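Local coordinates for Serine/threonine-protein kinase-like protein ACR4 (Arabidopsis thaliana, PDB 7A0J) that acts as a receptor kinase that controls formative cell division in plant meristems in response to the CLE40 peptide, and is represented here by its extracellular beta-propeller, at residues 6-11 with 56-61; 27-32 with 40-45; 46-51 with 67-72; 90-95 with 102-107; 96-101 with 145-150. All blocks are in the same frame, centred on the assembly; numbering follows the deposited sequence. Where two conformers were deposited one is given.

Contact 1 (6-11 with 56-61); sequences SIAISY and GFMCGL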
# COMPACT_ATOMS: atom_id res chain seq x y z
N SER A 6 -1.34 8.16 -1.72
CA SER A 6 -2.38 9.09 -2.23
C SER A 6 -3.29 8.35 -3.22
O SER A 6 -4.37 8.89 -3.52
CB SER A 6 -1.76 10.32 -2.84
OG SER A 6 -1.14 10.02 -4.09
N ILE A 7 -2.86 7.18 -3.70
CA ILE A 7 -3.64 6.28 -4.59
C ILE A 7 -3.56 4.85 -4.04
O ILE A 7 -2.54 4.50 -3.43
CB ILE A 7 -3.14 6.38 -6.05
CG1 ILE A 7 -1.66 5.99 -6.18
CG2 ILE A 7 -3.41 7.77 -6.60
CD1 ILE A 7 -1.19 5.86 -7.61
N ALA A 8 -4.62 4.06 -4.25
CA ALA A 8 -4.76 2.67 -3.74
C ALA A 8 -5.71 1.88 -4.64
O ALA A 8 -6.52 2.51 -5.35
CB ALA A 8 -5.25 2.70 -2.31
N ILE A 9 -5.60 0.55 -4.61
CA ILE A 9 -6.38 -0.38 -5.46
C ILE A 9 -7.03 -1.46 -4.58
O ILE A 9 -6.33 -2.03 -3.72
CB ILE A 9 -5.49 -1.00 -6.56
CG1 ILE A 9 -5.14 0.03 -7.64
CG2 ILE A 9 -6.15 -2.25 -7.15
CD1 ILE A 9 -4.19 -0.48 -8.70
N SER A 10 -8.32 -1.70 -4.82
CA SER A 10 -9.08 -2.86 -4.28
C SER A 10 -9.28 -3.88 -5.40
O SER A 10 -9.35 -3.45 -6.57
CB SER A 10 -10.38 -2.42 -3.67
OG SER A 10 -10.15 -1.56 -2.56
N TYR A 11 -9.37 -5.16 -5.04
CA TYR A 11 -9.38 -6.31 -5.98
C TYR A 11 -10.22 -7.45 -5.40
O TYR A 11 -10.77 -7.28 -4.30
CB TYR A 11 -7.94 -6.75 -6.26
CG TYR A 11 -7.09 -6.86 -5.01
CD1 TYR A 11 -6.40 -5.76 -4.52
CD2 TYR A 11 -7.00 -8.05 -4.31
CE1 TYR A 11 -5.63 -5.85 -3.37
CE2 TYR A 11 -6.23 -8.16 -3.16
CZ TYR A 11 -5.55 -7.06 -2.69
OH TYR A 11 -4.79 -7.15 -1.56
N GLY A 56 -12.03 -6.69 -1.56
CA GLY A 56 -13.44 -6.32 -1.31
C GLY A 56 -13.58 -5.02 -0.51
O GLY A 56 -14.74 -4.65 -0.23
N PHE A 57 -12.48 -4.35 -0.17
CA PHE A 57 -12.52 -3.13 0.69
C PHE A 57 -11.40 -2.16 0.33
O PHE A 57 -10.31 -2.58 -0.08
CB PHE A 57 -12.45 -3.53 2.17
CG PHE A 57 -11.15 -4.15 2.58
CD1 PHE A 57 -10.97 -5.53 2.54
CD2 PHE A 57 -10.10 -3.37 3.03
CE1 PHE A 57 -9.76 -6.10 2.92
CE2 PHE A 57 -8.89 -3.94 3.41
CZ PHE A 57 -8.73 -5.30 3.36
N MET A 58 -11.71 -0.86 0.47
CA MET A 58 -10.75 0.27 0.45
C MET A 58 -10.70 0.85 1.87
O MET A 58 -11.77 0.93 2.50
CB MET A 58 -11.21 1.34 -0.54
CG MET A 58 -10.31 2.56 -0.61
SD MET A 58 -8.59 2.18 -1.02
CE MET A 58 -8.74 1.48 -2.66
N CYS A 59 -9.50 1.19 2.36
CA CYS A 59 -9.33 1.88 3.67
C CYS A 59 -8.51 3.16 3.48
O CYS A 59 -7.77 3.25 2.48
CB CYS A 59 -8.66 1.00 4.72
SG CYS A 59 -9.45 -0.62 4.95
N GLY A 60 -8.68 4.09 4.41
CA GLY A 60 -7.94 5.36 4.46
C GLY A 60 -7.65 5.77 5.89
O GLY A 60 -8.39 5.32 6.79
N LEU A 61 -6.60 6.57 6.09
CA LEU A 61 -6.31 7.25 7.38
C LEU A 61 -7.05 8.59 7.38
O LEU A 61 -6.71 9.44 6.55
CB LEU A 61 -4.80 7.43 7.53
CG LEU A 61 -4.33 8.06 8.84
CD1 LEU A 61 -4.89 7.31 10.04
CD2 LEU A 61 -2.81 8.10 8.90

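Contact 2 (27-32 with 40-45); sequences HLVVCY and YGTPGH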
# COMPACT_ATOMS: atom_id res chain seq x y z
N HIS A 27 -8.26 16.73 0.07
CA HIS A 27 -8.01 15.44 0.78
C HIS A 27 -9.29 14.58 0.75
O HIS A 27 -9.39 13.65 1.56
CB HIS A 27 -7.47 15.69 2.20
CG HIS A 27 -6.07 16.19 2.21
ND1 HIS A 27 -4.98 15.35 2.03
CD2 HIS A 27 -5.57 17.44 2.37
CE1 HIS A 27 -3.87 16.06 2.09
NE2 HIS A 27 -4.20 17.34 2.29
N LEU A 28 -10.21 14.88 -0.18
CA LEU A 28 -11.39 14.03 -0.48
C LEU A 28 -10.94 12.88 -1.38
O LEU A 28 -9.94 13.06 -2.10
CB LEU A 28 -12.47 14.89 -1.16
CG LEU A 28 -13.00 16.06 -0.33
CD1 LEU A 28 -13.93 16.93 -1.17
CD2 LEU A 28 -13.70 15.58 0.93
N VAL A 29 -11.64 11.75 -1.33
CA VAL A 29 -11.30 10.53 -2.12
C VAL A 29 -12.30 10.40 -3.27
O VAL A 29 -13.50 10.66 -3.06
CB VAL A 29 -11.26 9.26 -1.24
CG1 VAL A 29 -12.53 9.06 -0.43
CG2 VAL A 29 -10.93 8.02 -2.06
N VAL A 30 -11.79 10.03 -4.45
CA VAL A 30 -12.59 9.65 -5.66
C VAL A 30 -12.20 8.21 -6.02
O VAL A 30 -10.99 7.92 -5.99
CB VAL A 30 -12.36 10.62 -6.83
CG1 VAL A 30 -13.06 10.17 -8.10
CG2 VAL A 30 -12.77 12.04 -6.47
N CYS A 31 -13.18 7.36 -6.31
CA CYS A 31 -12.98 5.93 -6.66
C CYS A 31 -13.59 5.65 -8.04
O CYS A 31 -14.58 6.31 -8.40
CB CYS A 31 -13.58 5.00 -5.61
SG CYS A 31 -12.83 5.18 -3.97
N TYR A 32 -12.98 4.71 -8.77
CA TYR A 32 -13.45 4.19 -10.08
C TYR A 32 -13.27 2.67 -10.10
O TYR A 32 -12.18 2.21 -9.72
CB TYR A 32 -12.67 4.80 -11.24
CG TYR A 32 -12.64 6.31 -11.28
CD1 TYR A 32 -13.72 7.03 -11.75
CD2 TYR A 32 -11.53 7.02 -10.85
CE1 TYR A 32 -13.70 8.41 -11.80
CE2 TYR A 32 -11.49 8.40 -10.89
CZ TYR A 32 -12.59 9.10 -11.37
OH TYR A 32 -12.56 10.47 -11.42
N TYR A 40 -20.02 3.10 -4.48
CA TYR A 40 -21.19 3.82 -3.91
C TYR A 40 -21.00 4.06 -2.41
O TYR A 40 -21.68 4.95 -1.87
CB TYR A 40 -22.49 3.07 -4.23
CG TYR A 40 -22.83 3.08 -5.70
CD1 TYR A 40 -23.37 4.20 -6.30
CD2 TYR A 40 -22.58 1.97 -6.50
CE1 TYR A 40 -23.67 4.22 -7.66
CE2 TYR A 40 -22.88 1.97 -7.85
CZ TYR A 40 -23.42 3.10 -8.43
OH TYR A 40 -23.72 3.11 -9.77
N GLY A 41 -20.10 3.31 -1.77
CA GLY A 41 -19.77 3.47 -0.34
C GLY A 41 -18.72 4.54 -0.08
O GLY A 41 -18.47 4.85 1.10
N THR A 42 -18.11 5.10 -1.14
CA THR A 42 -17.02 6.11 -1.03
C THR A 42 -17.55 7.34 -0.30
O THR A 42 -18.53 7.95 -0.75
CB THR A 42 -16.45 6.49 -2.40
OG1 THR A 42 -15.98 5.31 -3.04
CG2 THR A 42 -15.32 7.49 -2.30
N PRO A 43 -16.94 7.75 0.83
CA PRO A 43 -17.32 8.99 1.51
C PRO A 43 -17.07 10.21 0.61
O PRO A 43 -15.97 10.33 0.09
CB PRO A 43 -16.43 9.04 2.76
CG PRO A 43 -15.91 7.62 2.93
CD PRO A 43 -15.86 7.04 1.53
N GLY A 44 -18.07 11.07 0.45
CA GLY A 44 -18.00 12.28 -0.39
C GLY A 44 -17.41 13.47 0.36
O GLY A 44 -16.97 14.42 -0.32
N HIS A 45 -17.39 13.42 1.70
CA HIS A 45 -17.10 14.57 2.58
C HIS A 45 -15.98 14.26 3.60
O HIS A 45 -15.38 15.23 4.09
CB HIS A 45 -18.38 15.04 3.27
CG HIS A 45 -19.50 15.35 2.33
ND1 HIS A 45 -19.66 16.60 1.76
CD2 HIS A 45 -20.49 14.57 1.83
CE1 HIS A 45 -20.72 16.58 0.97
NE2 HIS A 45 -21.24 15.35 0.99
O HOH W 1 -13.81 11.95 0.39

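Contact 3 (46-51 with 67-72); sequences LQFIGL and QPYCWG. With EDO (1,2-ethanediol), chain G.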
# COMPACT_ATOMS: atom_id res chain seq x y z
N LEU A 46 -15.72 12.99 3.92
CA LEU A 46 -14.63 12.59 4.85
C LEU A 46 -13.28 12.82 4.17
O LEU A 46 -13.11 12.36 3.02
CB LEU A 46 -14.78 11.12 5.27
CG LEU A 46 -15.96 10.79 6.18
CD1 LEU A 46 -15.92 9.33 6.59
CD2 LEU A 46 -15.98 11.69 7.41
N GLN A 47 -12.35 13.50 4.85
CA GLN A 47 -10.99 13.81 4.34
C GLN A 47 -10.02 12.73 4.81
O GLN A 47 -10.19 12.23 5.95
CB GLN A 47 -10.57 15.21 4.78
CG GLN A 47 -11.41 16.31 4.14
CD GLN A 47 -11.24 17.64 4.83
OE1 GLN A 47 -10.74 18.60 4.25
NE2 GLN A 47 -11.65 17.71 6.08
N PHE A 48 -9.06 12.38 3.96
CA PHE A 48 -8.04 11.32 4.19
C PHE A 48 -6.65 11.87 3.88
O PHE A 48 -6.53 12.74 3.00
CB PHE A 48 -8.34 10.09 3.34
CG PHE A 48 -9.66 9.42 3.65
CD1 PHE A 48 -10.82 9.81 3.01
CD2 PHE A 48 -9.73 8.39 4.58
CE1 PHE A 48 -12.03 9.19 3.30
CE2 PHE A 48 -10.93 7.77 4.87
CZ PHE A 48 -12.08 8.18 4.23
N ILE A 49 -5.63 11.36 4.57
CA ILE A 49 -4.20 11.71 4.34
C ILE A 49 -3.49 10.54 3.64
O ILE A 49 -2.37 10.74 3.16
CB ILE A 49 -3.50 12.15 5.64
CG1 ILE A 49 -3.64 11.12 6.78
CG2 ILE A 49 -4.01 13.52 6.07
CD1 ILE A 49 -3.06 11.59 8.09
N GLY A 50 -4.14 9.37 3.54
CA GLY A 50 -3.59 8.18 2.86
C GLY A 50 -4.65 7.13 2.60
O GLY A 50 -5.67 7.12 3.32
N LEU A 51 -4.42 6.27 1.61
CA LEU A 51 -5.34 5.18 1.19
C LEU A 51 -4.55 3.87 1.05
O LEU A 51 -3.35 3.92 0.74
CB LEU A 51 -6.00 5.55 -0.14
CG LEU A 51 -6.87 6.81 -0.12
CD1 LEU A 51 -7.19 7.26 -1.54
CD2 LEU A 51 -8.15 6.57 0.66
N GLN A 67 -7.80 7.95 12.50
CA GLN A 67 -8.23 6.54 12.68
C GLN A 67 -8.39 5.89 11.31
O GLN A 67 -8.74 6.57 10.34
CB GLN A 67 -9.52 6.46 13.49
CG GLN A 67 -9.37 6.97 14.91
CD GLN A 67 -10.56 6.67 15.79
OE1 GLN A 67 -11.70 6.60 15.32
NE2 GLN A 67 -10.31 6.50 17.07
N PRO A 68 -8.15 4.57 11.17
CA PRO A 68 -8.47 3.86 9.94
C PRO A 68 -9.99 3.87 9.71
O PRO A 68 -10.74 3.81 10.67
CB PRO A 68 -7.95 2.43 10.15
CG PRO A 68 -7.71 2.30 11.64
CD PRO A 68 -7.54 3.70 12.19
N TYR A 69 -10.40 3.99 8.44
CA TYR A 69 -11.82 3.96 8.00
C TYR A 69 -11.91 3.21 6.66
O TYR A 69 -11.35 3.71 5.66
CB TYR A 69 -12.39 5.38 7.88
CG TYR A 69 -13.87 5.44 7.61
CD1 TYR A 69 -14.78 5.41 8.66
CD2 TYR A 69 -14.37 5.51 6.32
CE1 TYR A 69 -16.15 5.46 8.43
CE2 TYR A 69 -15.73 5.56 6.08
CZ TYR A 69 -16.63 5.54 7.14
OH TYR A 69 -17.97 5.59 6.92
N CYS A 70 -12.57 2.05 6.66
CA CYS A 70 -12.72 1.16 5.48
C CYS A 70 -14.16 1.23 4.96
O CYS A 70 -15.08 1.42 5.77
CB CYS A 70 -12.34 -0.27 5.83
SG CYS A 70 -10.69 -0.43 6.55
N TRP A 71 -14.32 1.09 3.65
CA TRP A 71 -15.64 0.96 2.98
C TRP A 71 -15.56 -0.10 1.88
O TRP A 71 -14.44 -0.40 1.41
CB TRP A 71 -16.13 2.32 2.46
CG TRP A 71 -15.28 2.96 1.40
CD1 TRP A 71 -15.51 2.94 0.06
CD2 TRP A 71 -14.11 3.77 1.60
NE1 TRP A 71 -14.55 3.66 -0.60
CE2 TRP A 71 -13.68 4.18 0.32
CE3 TRP A 71 -13.38 4.17 2.72
CZ2 TRP A 71 -12.54 4.97 0.14
CZ3 TRP A 71 -12.26 4.95 2.54
CH2 TRP A 71 -11.85 5.34 1.26
N GLY A 72 -16.72 -0.66 1.52
CA GLY A 72 -16.84 -1.87 0.68
C GLY A 72 -17.61 -2.95 1.41
O GLY A 72 -18.49 -2.60 2.23
C1 EDO G . -20.41 7.42 4.70
O1 EDO G . -19.79 8.06 5.80
C2 EDO G . -19.44 6.70 3.83
O2 EDO G . -18.73 5.67 4.49

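Contact 4 (90-95 with 102-107); sequences EYLEVS and CGLRKP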
# COMPACT_ATOMS: atom_id res chain seq x y z
N GLU A 90 -5.07 7.40 17.91
CA GLU A 90 -4.59 8.02 16.65
C GLU A 90 -3.55 7.12 16.00
O GLU A 90 -2.84 6.40 16.73
CB GLU A 90 -4.00 9.41 16.92
CG GLU A 90 -4.98 10.36 17.58
CD GLU A 90 -4.45 11.77 17.73
OE1 GLU A 90 -4.51 12.30 18.85
OE2 GLU A 90 -3.99 12.34 16.72
N TYR A 91 -3.45 7.16 14.66
CA TYR A 91 -2.56 6.32 13.83
C TYR A 91 -1.80 7.21 12.85
O TYR A 91 -2.35 8.23 12.40
CB TYR A 91 -3.38 5.22 13.14
CG TYR A 91 -3.94 4.20 14.09
CD1 TYR A 91 -5.12 4.43 14.79
CD2 TYR A 91 -3.28 3.00 14.33
CE1 TYR A 91 -5.63 3.51 15.68
CE2 TYR A 91 -3.78 2.06 15.22
CZ TYR A 91 -4.96 2.32 15.90
OH TYR A 91 -5.46 1.40 16.77
N LEU A 92 -0.55 6.82 12.54
CA LEU A 92 0.36 7.55 11.61
C LEU A 92 0.21 6.98 10.20
O LEU A 92 0.29 7.77 9.23
CB LEU A 92 1.80 7.41 12.11
CG LEU A 92 2.08 7.97 13.50
CD1 LEU A 92 3.50 7.65 13.94
CD2 LEU A 92 1.83 9.47 13.54
N GLU A 93 0.01 5.66 10.08
CA GLU A 93 -0.06 4.93 8.79
C GLU A 93 -1.08 3.79 8.89
O GLU A 93 -1.35 3.33 10.02
CB GLU A 93 1.30 4.34 8.42
CG GLU A 93 2.40 5.37 8.28
CD GLU A 93 3.73 4.81 7.81
OE1 GLU A 93 3.72 3.77 7.11
OE2 GLU A 93 4.77 5.40 8.15
N VAL A 94 -1.61 3.36 7.74
CA VAL A 94 -2.43 2.13 7.58
C VAL A 94 -1.92 1.39 6.34
O VAL A 94 -1.57 2.06 5.35
CB VAL A 94 -3.94 2.45 7.47
CG1 VAL A 94 -4.49 2.99 8.78
CG2 VAL A 94 -4.24 3.42 6.33
N SER A 95 -1.85 0.06 6.41
CA SER A 95 -1.50 -0.84 5.28
C SER A 95 -2.48 -2.01 5.24
O SER A 95 -2.64 -2.67 6.29
CB SER A 95 -0.07 -1.31 5.37
OG SER A 95 0.14 -2.03 6.58
N CYS A 102 -3.44 -3.25 9.00
CA CYS A 102 -2.53 -2.88 10.12
C CYS A 102 -2.43 -1.36 10.21
O CYS A 102 -2.36 -0.71 9.15
CB CYS A 102 -1.14 -3.48 9.95
SG CYS A 102 -1.11 -5.28 10.15
N GLY A 103 -2.45 -0.82 11.44
CA GLY A 103 -2.29 0.62 11.72
C GLY A 103 -1.09 0.87 12.63
O GLY A 103 -0.99 0.19 13.67
N LEU A 104 -0.22 1.80 12.24
CA LEU A 104 0.92 2.27 13.08
C LEU A 104 0.37 3.25 14.13
O LEU A 104 0.09 4.41 13.77
CB LEU A 104 1.98 2.92 12.19
CG LEU A 104 3.29 3.28 12.88
CD1 LEU A 104 3.95 2.04 13.48
CD2 LEU A 104 4.24 3.96 11.90
N ARG A 105 0.20 2.77 15.37
CA ARG A 105 -0.43 3.52 16.50
C ARG A 105 0.48 4.69 16.90
O ARG A 105 1.66 4.44 17.18
CB ARG A 105 -0.67 2.57 17.68
CG ARG A 105 -1.31 3.21 18.90
CD ARG A 105 -2.82 3.30 18.81
NE ARG A 105 -3.43 3.48 20.12
CZ ARG A 105 -3.49 4.62 20.80
NH1 ARG A 105 -4.06 4.66 21.99
NH2 ARG A 105 -2.98 5.73 20.29
N LYS A 106 -0.07 5.91 16.91
CA LYS A 106 0.64 7.15 17.33
C LYS A 106 0.80 7.14 18.85
O LYS A 106 -0.19 7.00 19.57
CB LYS A 106 -0.15 8.38 16.86
CG LYS A 106 0.52 9.72 17.13
CD LYS A 106 -0.28 10.90 16.62
CE LYS A 106 0.41 12.23 16.85
NZ LYS A 106 -0.37 13.35 16.28
N PRO A 107 2.03 7.28 19.38
CA PRO A 107 2.25 7.30 20.83
C PRO A 107 1.94 8.66 21.46
O PRO A 107 2.01 9.64 20.74
CB PRO A 107 3.74 6.95 20.95
CG PRO A 107 4.36 7.55 19.71
CD PRO A 107 3.29 7.42 18.63

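Contact 5 (96-101 with 145-150); sequences AGDYHL and AGSEFN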
# COMPACT_ATOMS: atom_id res chain seq x y z
N ALA A 96 -3.12 -2.23 4.09
CA ALA A 96 -4.14 -3.28 3.87
C ALA A 96 -3.54 -4.40 3.02
O ALA A 96 -3.04 -4.11 1.92
CB ALA A 96 -5.35 -2.68 3.20
N GLY A 97 -3.57 -5.63 3.53
CA GLY A 97 -3.29 -6.86 2.77
C GLY A 97 -4.53 -7.32 2.03
O GLY A 97 -5.37 -6.46 1.71
N ASP A 98 -4.65 -8.62 1.77
CA ASP A 98 -5.84 -9.23 1.11
C ASP A 98 -7.03 -9.18 2.07
O ASP A 98 -8.08 -8.65 1.68
CB ASP A 98 -5.55 -10.66 0.64
CG ASP A 98 -4.53 -10.75 -0.48
OD1 ASP A 98 -4.25 -9.71 -1.12
OD2 ASP A 98 -4.02 -11.86 -0.72
N TYR A 99 -6.84 -9.70 3.29
CA TYR A 99 -7.91 -9.95 4.29
C TYR A 99 -7.52 -9.41 5.67
O TYR A 99 -8.04 -9.92 6.68
CB TYR A 99 -8.21 -11.45 4.38
CG TYR A 99 -8.31 -12.15 3.05
CD1 TYR A 99 -9.35 -11.87 2.17
CD2 TYR A 99 -7.38 -13.10 2.66
CE1 TYR A 99 -9.46 -12.51 0.95
CE2 TYR A 99 -7.47 -13.75 1.43
CZ TYR A 99 -8.52 -13.45 0.58
OH TYR A 99 -8.62 -14.08 -0.63
N HIS A 100 -6.65 -8.40 5.72
CA HIS A 100 -6.19 -7.78 6.99
C HIS A 100 -5.83 -6.30 6.77
O HIS A 100 -5.48 -5.93 5.63
CB HIS A 100 -5.02 -8.58 7.59
CG HIS A 100 -3.67 -8.11 7.15
ND1 HIS A 100 -3.01 -8.65 6.07
CD2 HIS A 100 -2.86 -7.15 7.65
CE1 HIS A 100 -1.85 -8.05 5.91
NE2 HIS A 100 -1.74 -7.12 6.86
N LEU A 101 -5.91 -5.51 7.84
CA LEU A 101 -5.47 -4.10 7.90
C LEU A 101 -4.58 -3.93 9.14
O LEU A 101 -4.97 -4.44 10.21
CB LEU A 101 -6.70 -3.19 7.98
CG LEU A 101 -6.42 -1.71 8.17
CD1 LEU A 101 -5.75 -1.13 6.93
CD2 LEU A 101 -7.70 -0.95 8.48
N ALA A 145 1.79 -4.06 3.39
CA ALA A 145 1.04 -5.31 3.65
C ALA A 145 1.21 -6.29 2.49
O ALA A 145 1.05 -5.87 1.33
CB ALA A 145 -0.42 -4.98 3.88
N GLY A 146 1.53 -7.55 2.81
CA GLY A 146 1.44 -8.70 1.89
C GLY A 146 0.14 -9.46 2.08
O GLY A 146 -0.73 -8.95 2.80
N SER A 147 0.01 -10.63 1.46
CA SER A 147 -1.19 -11.50 1.54
C SER A 147 -1.33 -12.08 2.95
O SER A 147 -2.45 -12.05 3.48
CB SER A 147 -1.16 -12.60 0.50
OG SER A 147 -1.28 -12.06 -0.81
N GLU A 148 -0.24 -12.59 3.52
CA GLU A 148 -0.23 -13.33 4.82
C GLU A 148 0.87 -12.78 5.74
O GLU A 148 1.27 -13.52 6.66
CB GLU A 148 -0.03 -14.82 4.57
CG GLU A 148 -1.02 -15.41 3.57
CD GLU A 148 -0.89 -16.90 3.33
OE1 GLU A 148 -0.62 -17.64 4.31
OE2 GLU A 148 -1.04 -17.33 2.17
N PHE A 149 1.31 -11.53 5.54
CA PHE A 149 2.34 -10.85 6.36
C PHE A 149 2.19 -9.33 6.21
O PHE A 149 1.45 -8.87 5.32
CB PHE A 149 3.74 -11.30 5.95
CG PHE A 149 4.17 -10.86 4.57
CD1 PHE A 149 4.84 -9.67 4.38
CD2 PHE A 149 3.88 -11.64 3.46
CE1 PHE A 149 5.22 -9.26 3.11
CE2 PHE A 149 4.26 -11.24 2.19
CZ PHE A 149 4.93 -10.05 2.02
N ASN A 150 2.90 -8.58 7.07
CA ASN A 150 3.02 -7.10 7.00
C ASN A 150 4.47 -6.72 7.33
O ASN A 150 5.07 -7.38 8.20
CB ASN A 150 2.02 -6.41 7.94
CG ASN A 150 1.57 -5.05 7.44
OD1 ASN A 150 2.35 -4.11 7.41
ND2 ASN A 150 0.31 -4.95 7.05
O HOH W 2 -4.39 -10.48 4.37

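Contact 1 (6-11 with 56-61)
Met-58 reaches across to Ala-8 and fills the space between two strands that share no strand-to-strand backbone bond. Its CG is anti to the backbone N (chi1 178°), and the chain then bends about its CB-CG and CG-SD bonds. This puts SD 3.6 Å from Ala-8 CB. The terminal CE points at strand 7-10, 3.4 Å from Ser-10 OG and 3.6 Å from Ala-8 O. Packing is close here and at the Ser-10 end. In the conformer given, Ser-10 OG donates to Phe-57 O at 2.7 Å, from above the carbonyl plane. A second Ser-10 conformer was deposited, so this bond may not always be made. Next to it Gly-56 N donates to Tyr-11 O at 3.1 Å, with a bent N-H...O angle of 136°. The other end is loose. The strands run 155° apart, and Ser-6 and Ile-7 make no contact with Gly-60 or Leu-61, though all but Ser-6 are buried. Strand 7-10 belongs to the first curated repeat and strand 57-62 to the second, so the contact joins neighbouring blades of the propeller. On its other side strand 7-10 turns Ile-7 and Ile-9 onto strands 274-277 and 281-285 of the last repeat.

Contact 2 (27-32 with 40-45)
Thr-42 OG1 sits 3.3 Å from Cys-31 SG and is gripped by groups of the helix just before it and of the next blade. It is hydrogen-bonded to the carbonyl oxygens of Ile-38 and Leu-39, and Trp-71 NE1 makes a weak bond to it. The hydroxyl has one proton, so the two carbonyls must share it or compete for it. The neighbouring sulfur is tied up in the disulfide with Cys-19. The other branch of Thr-42 is used differently. CG2 is anti to the backbone N and meets Val-29 CG1 at 3.7 Å, the two side chains crossing obliquely. Val-29 CG1 takes the crowded position between backbone N and carbonyl carbon (chi1 54°), which brings it also to 3.7 Å from Pro-43 O. An alanine in place of Thr-42 would probably leave the indole N-H and the carbonyls of Ile-38 and Leu-39 without this partner and open a gap beside Val-29 CG1. No direct hydrogen bond crosses between the segments, although they run nearly antiparallel. A single water does the work. It accepts from Val-29 N at 2.8 Å and donates to Pro-43 O at 2.7 Å. Further out, Leu-28 CD2 lies against His-45 O at 3.6 Å, on a partly exposed edge. The contact lays the connection after helix 36-41, on the way to the second repeat, along strand 29-33, the outermost strand of the first blade's sheet. The direct contacts are largely apolar, and the polar link between the two backbones depends on the water staying in place.

Contact 3 (46-51 with 67-72)
Phe-48 and Trp-71 reach toward each other tip to tip. Phe-48 CZ comes to 3.6 Å from Trp-71 CZ3, and Trp-71 CH2 lies over one face of the phenyl ring. The ring planes are 46° apart, an oblique pair. Trp-71 CG sits between the backbone N and the carbonyl carbon (chi1 63°), which starts the indole off toward strand 48-53. The two strands flank strand 57-62 in one sheet, so the side chains bridge over the strand between them. Gly-60 of that strand has no side chain, and the Phe-48 ring packs over its CA. Tyr-69 lies beside it, its CD2 at the edge of the phenyl ring, 4.1 Å from Phe-48 CZ. Two leucines plug the ends of this aromatic row. Leu-51 CD2 presses on the edge of the indole at Trp-71 CH2, 3.9 Å away. Leu-46 CD1 lies over one face of the Tyr-69 ring in a CH-pi contact, 4.0 Å from the centroid. Tyr-69 OH shares a hydrogen bond of 2.5 Å with O2 of an ethanediol, probably from the crystallisation liquor. The two segments meet through apolar and aromatic contacts, with no hydrogen bond between them. Polar groups appear at the rims: the tyrosine hydroxyl, and the indole N-H weakly bonded to Thr-42 OG1.

Contact 4 (90-95 with 102-107)
The Tyr-91 ring takes Arg-105 CD over one face and the backbone of 103-104 at its edge. The CH-pi contact measures 4.1 Å from Arg-105 CD to the ring centroid. The guanidinium plane is turned 47° from the ring. At the edge, Tyr-91 CD2 lies 3.5 Å from Gly-103 C, with Gly-103 O and Leu-104 N in the ring plane. A side chain on Gly-103 would clash with this ring. Tyr-91 OH is hydrogen-bonded to Asp-124. An alanine in place of Tyr-91 would probably leave Asp-124 without that partner and open a gap between Arg-105 CD and Gly-103. The two strands form the antiparallel hairpin 91-96/100-105 of the third blade. Ser-95 N donates to Cys-102 O and Cys-102 N to Ser-95 O, each at 2.9 Å. Further along, Leu-92 and Glu-93 both lie opposite Leu-104, consistent with a classic beta bulge where the chain turns a corner. Leu-92 N donates to Leu-104 O at 2.8 Å, while the buried Glu-93 N finds no partner in the model. Past the bulge Lys-106 N donates to Glu-90 O at 2.8 Å. The Lys-106 chain, fully extended with CG anti to the backbone N (chi1 -176°), lies alongside Glu-90, and Leu-92 CD2 packs on its CG. The salt bridge from Glu-90 OE2 to Lys-106 NZ is long, 3.8 Å; OE2 is also hydrogen-bonded to His-66 ND1.

Contact 5 (96-101 with 145-150)
Asp-98 meets Ser-147 where two hairpin turns of neighbouring blades lie side by side, buried near the middle of the propeller. The turns have the same build. Each is closed by its own backbone bond, Gly-97 N to His-100 O and Gly-146 N to Phe-149 O. The segments lie by the third and fourth curated repeats, and Leu-1 and Gly-2 of the N-terminus form backbone bonds to Ala-96 and Ala-145. At the turns, Ser-147 OG donates to Asp-98 OD2 at 2.7 Å, approaching from above the carboxylate plane, 44° out of it. Asp-98 CG is anti to its own carbonyl carbon (chi1 -67°), on the side of Ser-147. Asp-98 OD1 is hydrogen-bonded to Tyr-11 OH, and Lys-240 makes a long, weak ion pair with OD2. Beside this bond a water joins both turns. It accepts from Tyr-99 N at 2.8 Å, donates to Ser-147 O at 2.6 Å, and is hydrogen-bonded to His-100 ND1 at 2.9 Å. The imidazole holds this water at its edge. Its CE1 points between two carbonyls of the other turn, Gly-146 O at 3.4 Å and Phe-149 O at 3.5 Å. Nearby the backbones pack closely. Ala-145 CB sits 3.2 Å from Gly-97 N, and a side chain on Gly-97 would clash with Gly-146 O. No direct backbone hydrogen bond links the two turns. They are joined by polar side chains and a water, and the hydroxyl groups around Asp-98, with the distant lysine, would be expected to keep its carboxylate negatively charged.

In the fold
Contacts 1 and 5 lie nearest the centre and join neighbouring blades. Contact 1 does so with a methionine and two hydrogen bonds, one of them dependent on the Ser-10 conformer. Contact 5 uses a carboxylate, a histidine and a water. The other three hold parts of a blade or its connection. Contact 2 is the outermost, partly solvent-exposed and bridged by water. Contact 3 is aromatic, while contact 4 is a backbone ladder with charged side chains at its outer end. The elements are shared. Contacts 1 and 3 meet in the second blade through the Cys-59 to Cys-70 disulfide. Contacts 4 and 5 both use strand 100-105. Trp-71 of contact 3 packs on Pro-43 of contact 2, and Pro-68 of contact 3 packs on Tyr-91 of contact 4.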